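Local coordinates for protein glycerate kinase, putative (PDB 2B8N) that catalyses the ATP-dependent phosphorylation of D-glycerate to 2-phosphoglycerate, a magnesium-dependent step in serine degradation via 3-hydroxypyruvate, at residues 26-31 / 409-414; 265-270 / 318-323; 340-345 / 357-362. All coordinates share one frame; numbering follows the deposited sequence.

Contact 1: 26-31 / 409-414; sequences IVKKSI and ALLITG
Residues 26-31 form a turn and a half of helix 17-32, whereas 409-414 passes through the short edge strand 410-411 into a loop; the backbones come nearest at K28 and T413, whose CA atoms are 7.5 Å apart. No hydrogen bond joins the two segments, so side chains do all the bridging. K28 reaches furthest. Its chain is extended until the last torsion, where it bends (chi4 49°), bringing NZ to the loop. There NZ lies 3.9 Å from L411 CD1 and 4.1 Å from T413 CG2. I412 O, 3.8 Å from NZ, is too far for a hydrogen bond but may still attract the ammonium weakly. The lysine and L411 slide past one another in opposite directions, each side chain running toward the other's backbone. L411 has CG anti to its backbone N (chi1 170°), and its second methyl, CD2, meets V27 CG1 at 4.3 Å. This apolar pair is closed over by A360 of strand 355-361, which touches both residues. T413 places CG2 beside its own N and OG1 in the crowded position between N and the carbonyl carbon. From there OG1 donates to G414 O over 2.9 Å, in the carbonyl plane and on a lone pair, tying the loop to itself. An alanine here would remove OG1 and CG2, and so would probably lose the bond that ties the loop at G414 and the methyl beside the lysine tip. The chemistry thus grades from a buried hydrocarbon pair to an exposed ammonium beside a carbonyl, which suggests adhesion by packing and loose electrostatics rather than a directional lock.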
loop_
_atom_site.group_PDB
_atom_site.type_symbol
_atom_site.label_atom_id
_atom_site.label_comp_id
_atom_site.label_asym_id
_atom_site.label_seq_id
_atom_site.Cartn_x
_atom_site.Cartn_y
_atom_site.Cartn_z
ATOM N N ILE A 26 10.603 -7.951 16.024
ATOM C CA ILE A 26 11.244 -7.143 14.959
ATOM C C ILE A 26 10.260 -6.746 13.847
ATOM O O ILE A 26 10.250 -5.580 13.394
ATOM C CB ILE A 26 12.447 -7.867 14.309
ATOM C CG1 ILE A 26 13.592 -7.996 15.310
ATOM C CG2 ILE A 26 12.917 -7.110 13.079
ATOM C CD1 ILE A 26 14.526 -9.106 14.977
ATOM N N VAL A 27 9.450 -7.725 13.415
ATOM C CA VAL A 27 8.380 -7.482 12.456
ATOM C C VAL A 27 7.365 -6.503 13.020
ATOM O O VAL A 27 7.059 -5.538 12.344
ATOM C CB VAL A 27 7.722 -8.794 11.991
ATOM C CG1 VAL A 27 6.483 -8.521 11.167
ATOM C CG2 VAL A 27 8.740 -9.636 11.180
ATOM N N LYS A 28 6.892 -6.697 14.256
ATOM C CA LYS A 28 5.895 -5.769 14.849
ATOM C C LYS A 28 6.424 -4.328 14.971
ATOM O O LYS A 28 5.778 -3.384 14.528
ATOM C CB LYS A 28 5.381 -6.258 16.218
ATOM C CG LYS A 28 4.181 -7.232 16.149
ATOM C CD LYS A 28 3.608 -7.551 17.566
ATOM C CE LYS A 28 2.417 -8.549 17.562
ATOM N NZ LYS A 28 2.625 -9.819 16.761
ATOM N N LYS A 29 7.605 -4.171 15.556
ATOM C CA LYS A 29 8.230 -2.865 15.702
ATOM C C LYS A 29 8.645 -2.239 14.365
ATOM O O LYS A 29 8.652 -1.017 14.248
ATOM C CB LYS A 29 9.458 -2.969 16.615
ATOM C CG LYS A 29 9.143 -3.254 18.061
ATOM C CD LYS A 29 8.778 -1.974 18.808
ATOM C CE LYS A 29 8.177 -2.264 20.195
ATOM N NZ LYS A 29 7.796 -1.015 20.942
ATOM N N SER A 30 8.996 -3.053 13.363
ATOM C CA SER A 30 9.385 -2.498 12.071
ATOM C C SER A 30 8.212 -1.796 11.399
ATOM O O SER A 30 8.388 -0.717 10.825
ATOM C CB SER A 30 9.942 -3.574 11.158
ATOM O OG SER A 30 11.119 -4.117 11.723
ATOM N N ILE A 31 7.023 -2.403 11.489
ATOM C CA ILE A 31 5.785 -1.851 10.895
ATOM C C ILE A 31 5.317 -0.539 11.542
ATOM O O ILE A 31 4.808 0.355 10.844
ATOM C CB ILE A 31 4.627 -2.867 10.972
ATOM C CG1 ILE A 31 4.868 -4.026 10.027
ATOM C CG2 ILE A 31 3.288 -2.234 10.591
ATOM C CD1 ILE A 31 3.875 -5.153 10.239
ATOM N N ALA A 409 1.599 -21.594 13.543
ATOM C CA ALA A 409 2.570 -20.823 12.770
ATOM C C ALA A 409 1.943 -19.609 12.072
ATOM O O ALA A 409 2.564 -19.010 11.190
ATOM C CB ALA A 409 3.241 -21.738 11.763
ATOM N N LEU A 410 0.727 -19.234 12.471
ATOM C CA LEU A 410 0.101 -18.011 11.965
ATOM C C LEU A 410 0.640 -16.803 12.740
ATOM O O LEU A 410 0.772 -16.865 13.958
ATOM C CB LEU A 410 -1.428 -18.047 12.114
ATOM C CG LEU A 410 -2.256 -18.762 11.048
ATOM C CD1 LEU A 410 -3.723 -18.709 11.428
ATOM C CD2 LEU A 410 -2.048 -18.164 9.639
ATOM N N LEU A 411 0.954 -15.719 12.026
ATOM C CA LEU A 411 1.267 -14.430 12.653
ATOM C C LEU A 411 0.011 -13.576 12.656
ATOM O O LEU A 411 -0.502 -13.220 11.597
ATOM C CB LEU A 411 2.389 -13.685 11.915
ATOM C CG LEU A 411 2.553 -12.233 12.398
ATOM C CD1 LEU A 411 3.310 -12.149 13.694
ATOM C CD2 LEU A 411 3.231 -11.395 11.337
ATOM N N ILE A 412 -0.464 -13.250 13.857
ATOM C CA ILE A 412 -1.666 -12.447 14.057
ATOM C C ILE A 412 -1.262 -11.134 14.686
ATOM O O ILE A 412 -0.849 -11.112 15.834
ATOM C CB ILE A 412 -2.659 -13.147 15.013
ATOM C CG1 ILE A 412 -2.927 -14.607 14.585
ATOM C CG2 ILE A 412 -3.975 -12.324 15.143
ATOM C CD1 ILE A 412 -4.086 -14.788 13.657
ATOM N N THR A 413 -1.364 -10.045 13.934
ATOM C CA THR A 413 -1.038 -8.700 14.432
ATOM C C THR A 413 -2.286 -7.881 14.701
ATOM O O THR A 413 -2.293 -7.056 15.620
ATOM C CB THR A 413 -0.204 -7.907 13.410
ATOM O OG1 THR A 413 -0.936 -7.781 12.180
ATOM C CG2 THR A 413 1.109 -8.605 13.136
ATOM N N GLY A 414 -3.342 -8.124 13.921
ATOM C CA GLY A 414 -4.525 -7.265 13.907
ATOM C C GLY A 414 -4.352 -6.240 12.805
ATOM O O GLY A 414 -3.282 -6.144 12.223
#

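Contact 2: 265-270 / 318-323; sequences KVCDEA and ALIFGG
C267 leaves helix 263-276 pointing toward strand 317-323, and each of its side-chain atoms finds something there. CB is 3.8 Å from I320 CG2. One bond further, SG stands beside the cysteine's own backbone N and anti to its carbonyl carbon (chi1 -79°), a rotation that swings the sulphur over the peptide between F321 and G322. SG touches the same I320 methyl at 3.6 Å, then meets backbone: F321 C at 4.1 Å and G322 N at 3.9 Å. It can sit over this peptide because G322 has no side chain; a CB there would point at the helix and collide with the sulphur. The CA atoms of C267 and G322 are accordingly the closest pair, 6.5 Å apart. I320 divides its two branches between successive helical turns: CG2, anti to its N, goes to C267, while CG1 lies 4.2 Å from A270 CB. Small residues on the helix and one branched residue on the strand make a close, wholly buried and apolar fit, with no hydrogen bond crossing it. Beyond the pair, I283 on strand 280-285 adds to the cover of C267, and L423 on strand 422-428 flanks I320. F321 points to the other face of the sheet, where helix 292-309 receives it. The helix runs nearly antiparallel to the strand, at 168° with axes 8.5 Å apart, as is usual in alpha/beta layers. Strand 280-285, helix 292-309 and the parallel strand 317-323 form a beta-alpha-beta crossover, and helix 263-276 covers its sheet from the opposite side, giving an alpha/beta/alpha sandwich.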
loop_
_atom_site.group_PDB
_atom_site.type_symbol
_atom_site.label_atom_id
_atom_site.label_comp_id
_atom_site.label_asym_id
_atom_site.label_seq_id
_atom_site.Cartn_x
_atom_site.Cartn_y
_atom_site.Cartn_z
ATOM N N LYS A 265 11.124 2.000 3.980
ATOM C CA LYS A 265 11.254 2.500 5.358
ATOM C C LYS A 265 11.142 1.334 6.338
ATOM O O LYS A 265 11.857 1.286 7.339
ATOM C CB LYS A 265 10.221 3.597 5.651
ATOM C CG LYS A 265 10.383 4.304 7.002
ATOM N N VAL A 266 10.276 0.380 6.009
ATOM C CA VAL A 266 9.973 -0.738 6.883
ATOM C C VAL A 266 11.103 -1.726 6.877
ATOM O O VAL A 266 11.420 -2.301 7.899
ATOM C CB VAL A 266 8.654 -1.394 6.465
ATOM C CG1 VAL A 266 8.384 -2.639 7.257
ATOM C CG2 VAL A 266 7.530 -0.424 6.697
ATOM N N CYS A 267 11.720 -1.917 5.726
ATOM C CA CYS A 267 12.904 -2.759 5.656
ATOM C C CYS A 267 14.096 -2.162 6.371
ATOM O O CYS A 267 14.863 -2.895 6.999
ATOM C CB CYS A 267 13.263 -2.997 4.211
ATOM S SG CYS A 267 12.202 -4.227 3.547
ATOM N N ASP A 268 14.249 -0.839 6.260
ATOM C CA ASP A 268 15.336 -0.118 6.935
ATOM C C ASP A 268 15.221 -0.240 8.431
ATOM O O ASP A 268 16.235 -0.398 9.097
ATOM C CB ASP A 268 15.394 1.386 6.561
ATOM C CG ASP A 268 16.159 1.652 5.270
ATOM O OD1 ASP A 268 16.830 0.738 4.760
ATOM O OD2 ASP A 268 16.096 2.782 4.757
ATOM N N GLU A 269 13.999 -0.143 8.952
ATOM C CA GLU A 269 13.779 -0.220 10.389
ATOM C C GLU A 269 14.055 -1.632 10.891
ATOM O O GLU A 269 14.656 -1.807 11.954
ATOM C CB GLU A 269 12.365 0.204 10.761
ATOM C CG GLU A 269 12.140 0.371 12.272
ATOM C CD GLU A 269 12.819 1.600 12.843
ATOM O OE1 GLU A 269 13.623 2.217 12.107
ATOM O OE2 GLU A 269 12.567 1.949 14.030
ATOM N N ALA A 270 13.638 -2.638 10.139
ATOM C CA ALA A 270 13.921 -4.013 10.541
ATOM C C ALA A 270 15.416 -4.232 10.542
ATOM O O ALA A 270 15.936 -4.845 11.471
ATOM C CB ALA A 270 13.257 -4.983 9.646
ATOM N N ALA A 318 20.470 -11.875 9.892
ATOM C CA ALA A 318 19.110 -11.457 9.630
ATOM C C ALA A 318 19.014 -10.958 8.187
ATOM O O ALA A 318 19.571 -9.912 7.853
ATOM C CB ALA A 318 18.678 -10.377 10.595
ATOM N N LEU A 319 18.316 -11.730 7.345
ATOM C CA LEU A 319 18.084 -11.384 5.951
ATOM C C LEU A 319 16.739 -10.695 5.855
ATOM O O LEU A 319 15.748 -11.249 6.319
ATOM C CB LEU A 319 18.052 -12.658 5.107
ATOM C CG LEU A 319 19.293 -13.549 5.097
ATOM C CD1 LEU A 319 18.931 -14.832 4.457
ATOM C CD2 LEU A 319 20.439 -12.906 4.340
ATOM N N ILE A 320 16.687 -9.517 5.225
ATOM C CA ILE A 320 15.417 -8.749 5.121
ATOM C C ILE A 320 14.910 -8.617 3.672
ATOM O O ILE A 320 15.657 -8.228 2.758
ATOM C CB ILE A 320 15.537 -7.321 5.770
ATOM C CG1 ILE A 320 15.780 -7.418 7.288
ATOM C CG2 ILE A 320 14.262 -6.454 5.493
ATOM C CD1 ILE A 320 17.152 -7.057 7.697
ATOM N N PHE A 321 13.623 -8.926 3.483
ATOM C CA PHE A 321 12.953 -8.815 2.173
ATOM C C PHE A 321 11.636 -8.028 2.253
ATOM O O PHE A 321 10.863 -8.136 3.212
ATOM C CB PHE A 321 12.675 -10.202 1.594
ATOM C CG PHE A 321 13.867 -11.138 1.632
ATOM C CD1 PHE A 321 14.170 -11.839 2.770
ATOM C CD2 PHE A 321 14.660 -11.334 0.506
ATOM C CE1 PHE A 321 15.250 -12.725 2.799
ATOM C CE2 PHE A 321 15.756 -12.207 0.540
ATOM C CZ PHE A 321 16.048 -12.896 1.680
ATOM N N GLY A 322 11.405 -7.216 1.228
ATOM C CA GLY A 322 10.175 -6.450 1.101
ATOM C C GLY A 322 9.687 -6.493 -0.330
ATOM O O GLY A 322 10.485 -6.620 -1.251
ATOM N N GLY A 323 8.379 -6.386 -0.505
ATOM C CA GLY A 323 7.796 -6.293 -1.830
ATOM C C GLY A 323 6.328 -6.614 -1.851
ATOM O O GLY A 323 5.619 -6.411 -0.868
#

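Contact 3: 340-345 / 357-362; sequences ELALSA and LCSAGT
L357 spreads its two methyls across the inner side of helix 337-348, CD1 meeting A345 CB at 4.1 Å and CD2 resting against A342 CA at the same distance. The arrangement is one helix-on-sheet interface of an alpha/beta/alpha sandwich: strand 355-361 lies inside a mixed sheet, and the helix that precedes it in the chain packs back over it. Helix and strand run nearly antiparallel, at 166°, with axes 8.2 Å apart, and the closest CA pair is A342 and S359. The leucine owes its reach to an extended start, with CG anti to the backbone N (chi1 175°). Its CD1 also meets L341 CD2, at 4.3 Å, so this methyl is shared by residues one turn apart on the helix. Alternation along the strand decides what faces the helix: L357 and S359 do, whereas C358 points to the other face, where V27 of helix 17-32 packs on it. L341 and L357 both also touch I299 of helix 292-309, which lies alongside in the same layer. The small side chains of A342 and A345 are consistent with the close approach of helix and strand. All five touching residues are buried, and the only polar side chain among them is S359, whose hydroxyl is hydrogen-bonded to N338 O near the start of the helix, with G374 N as a weak second partner. A polar tie to the helix backbone is thereby set within an apolar interface. S359 OG occupies the crowded position between its own N and carbonyl carbon (chi1 69°), where it also lies 3.7 Å from A342 CB.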
loop_
_atom_site.group_PDB
_atom_site.type_symbol
_atom_site.label_atom_id
_atom_site.label_comp_id
_atom_site.label_asym_id
_atom_site.label_seq_id
_atom_site.Cartn_x
_atom_site.Cartn_y
_atom_site.Cartn_z
ATOM N N GLU A 340 1.387 -18.243 2.063
ATOM C CA GLU A 340 1.954 -19.217 1.109
ATOM C C GLU A 340 3.468 -19.164 1.080
ATOM O O GLU A 340 4.122 -20.196 1.008
ATOM C CB GLU A 340 1.411 -19.035 -0.306
ATOM C CG GLU A 340 0.031 -19.597 -0.440
ATOM C CD GLU A 340 -0.314 -19.994 -1.830
ATOM O OE1 GLU A 340 0.568 -19.917 -2.728
ATOM O OE2 GLU A 340 -1.487 -20.394 -1.999
ATOM N N LEU A 341 4.010 -17.953 1.131
ATOM C CA LEU A 341 5.454 -17.764 1.155
ATOM C C LEU A 341 6.048 -18.478 2.396
ATOM O O LEU A 341 7.029 -19.213 2.272
ATOM C CB LEU A 341 5.781 -16.271 1.133
ATOM C CG LEU A 341 7.225 -15.834 0.914
ATOM C CD1 LEU A 341 7.300 -14.418 0.364
ATOM C CD2 LEU A 341 8.068 -15.940 2.197
ATOM N N ALA A 342 5.416 -18.301 3.564
ATOM C CA ALA A 342 5.858 -18.963 4.806
ATOM C C ALA A 342 5.694 -20.483 4.759
ATOM O O ALA A 342 6.615 -21.206 5.087
ATOM C CB ALA A 342 5.094 -18.407 5.986
ATOM N N LEU A 343 4.519 -20.967 4.334
ATOM C CA LEU A 343 4.290 -22.422 4.171
ATOM C C LEU A 343 5.245 -23.140 3.195
ATOM O O LEU A 343 5.625 -24.288 3.413
ATOM C CB LEU A 343 2.858 -22.699 3.701
ATOM C CG LEU A 343 2.542 -24.194 3.518
ATOM C CD1 LEU A 343 2.816 -24.987 4.782
ATOM C CD2 LEU A 343 1.111 -24.384 3.135
ATOM N N SER A 344 5.557 -22.493 2.088
ATOM C CA SER A 344 6.493 -23.043 1.116
ATOM C C SER A 344 7.899 -23.125 1.720
ATOM O O SER A 344 8.586 -24.144 1.574
ATOM C CB SER A 344 6.517 -22.188 -0.149
ATOM O OG SER A 344 7.476 -22.637 -1.078
ATOM N N ALA A 345 8.291 -22.059 2.428
ATOM C CA ALA A 345 9.583 -21.995 3.097
ATOM C C ALA A 345 9.717 -23.084 4.163
ATOM O O ALA A 345 10.750 -23.738 4.250
ATOM C CB ALA A 345 9.795 -20.635 3.702
ATOM N N LEU A 357 11.678 -18.003 9.828
ATOM C CA LEU A 357 11.207 -17.055 8.813
ATOM C C LEU A 357 9.841 -16.517 9.191
ATOM O O LEU A 357 8.937 -17.278 9.563
ATOM C CB LEU A 357 11.152 -17.659 7.412
ATOM C CG LEU A 357 10.554 -16.693 6.384
ATOM C CD1 LEU A 357 11.118 -16.945 5.032
ATOM C CD2 LEU A 357 9.029 -16.759 6.322
ATOM N N CYS A 358 9.697 -15.204 9.037
ATOM C CA CYS A 358 8.493 -14.511 9.398
ATOM C C CYS A 358 8.097 -13.585 8.287
ATOM O O CYS A 358 8.866 -12.712 7.931
ATOM C CB CYS A 358 8.752 -13.671 10.623
ATOM S SG CYS A 358 7.293 -12.717 11.111
ATOM N N SER A 359 6.913 -13.778 7.730
ATOM C CA SER A 359 6.419 -12.969 6.630
ATOM C C SER A 359 5.191 -12.226 7.086
ATOM O O SER A 359 4.414 -12.776 7.874
ATOM C CB SER A 359 6.045 -13.887 5.472
ATOM O OG SER A 359 4.902 -14.669 5.790
ATOM N N ALA A 360 4.978 -10.999 6.611
ATOM C CA ALA A 360 3.836 -10.222 7.104
ATOM C C ALA A 360 3.312 -9.177 6.141
ATOM O O ALA A 360 4.066 -8.373 5.621
ATOM C CB ALA A 360 4.186 -9.554 8.427
ATOM N N GLY A 361 2.002 -9.171 5.922
ATOM C CA GLY A 361 1.373 -8.052 5.261
ATOM C C GLY A 361 1.287 -6.917 6.255
ATOM O O GLY A 361 0.700 -7.100 7.304
ATOM N N THR A 362 1.858 -5.756 5.917
ATOM C CA THR A 362 1.863 -4.571 6.790
ATOM C C THR A 362 0.466 -3.997 7.094
ATOM O O THR A 362 0.315 -3.196 8.002
ATOM C CB THR A 362 2.798 -3.434 6.224
ATOM O OG1 THR A 362 2.413 -3.094 4.884
ATOM C CG2 THR A 362 4.306 -3.850 6.262
#

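In the fold
All three contacts reach one mixed sheet, but from different sides and depths. Contacts 2 and 3 are buried helix-on-strand packings, both nearly antiparallel, with small helical residues (C267 and A270; A342 and A345), joined in contact 3 by L341; contact 1 is only partly buried and joins a helix to an edge strand and loop. Helices 17-32 and 263-276 lie together on one face, S30 and I26 of contact 1 packing on A270 of contact 2. Strand 355-361 is covered on both faces, by helix 337-348 and by helix 17-32. The chemistry follows: a weakly placed ammonium at the surface edge of contact 1, a purely apolar fit in contact 2, one satisfied hydroxyl in contact 3.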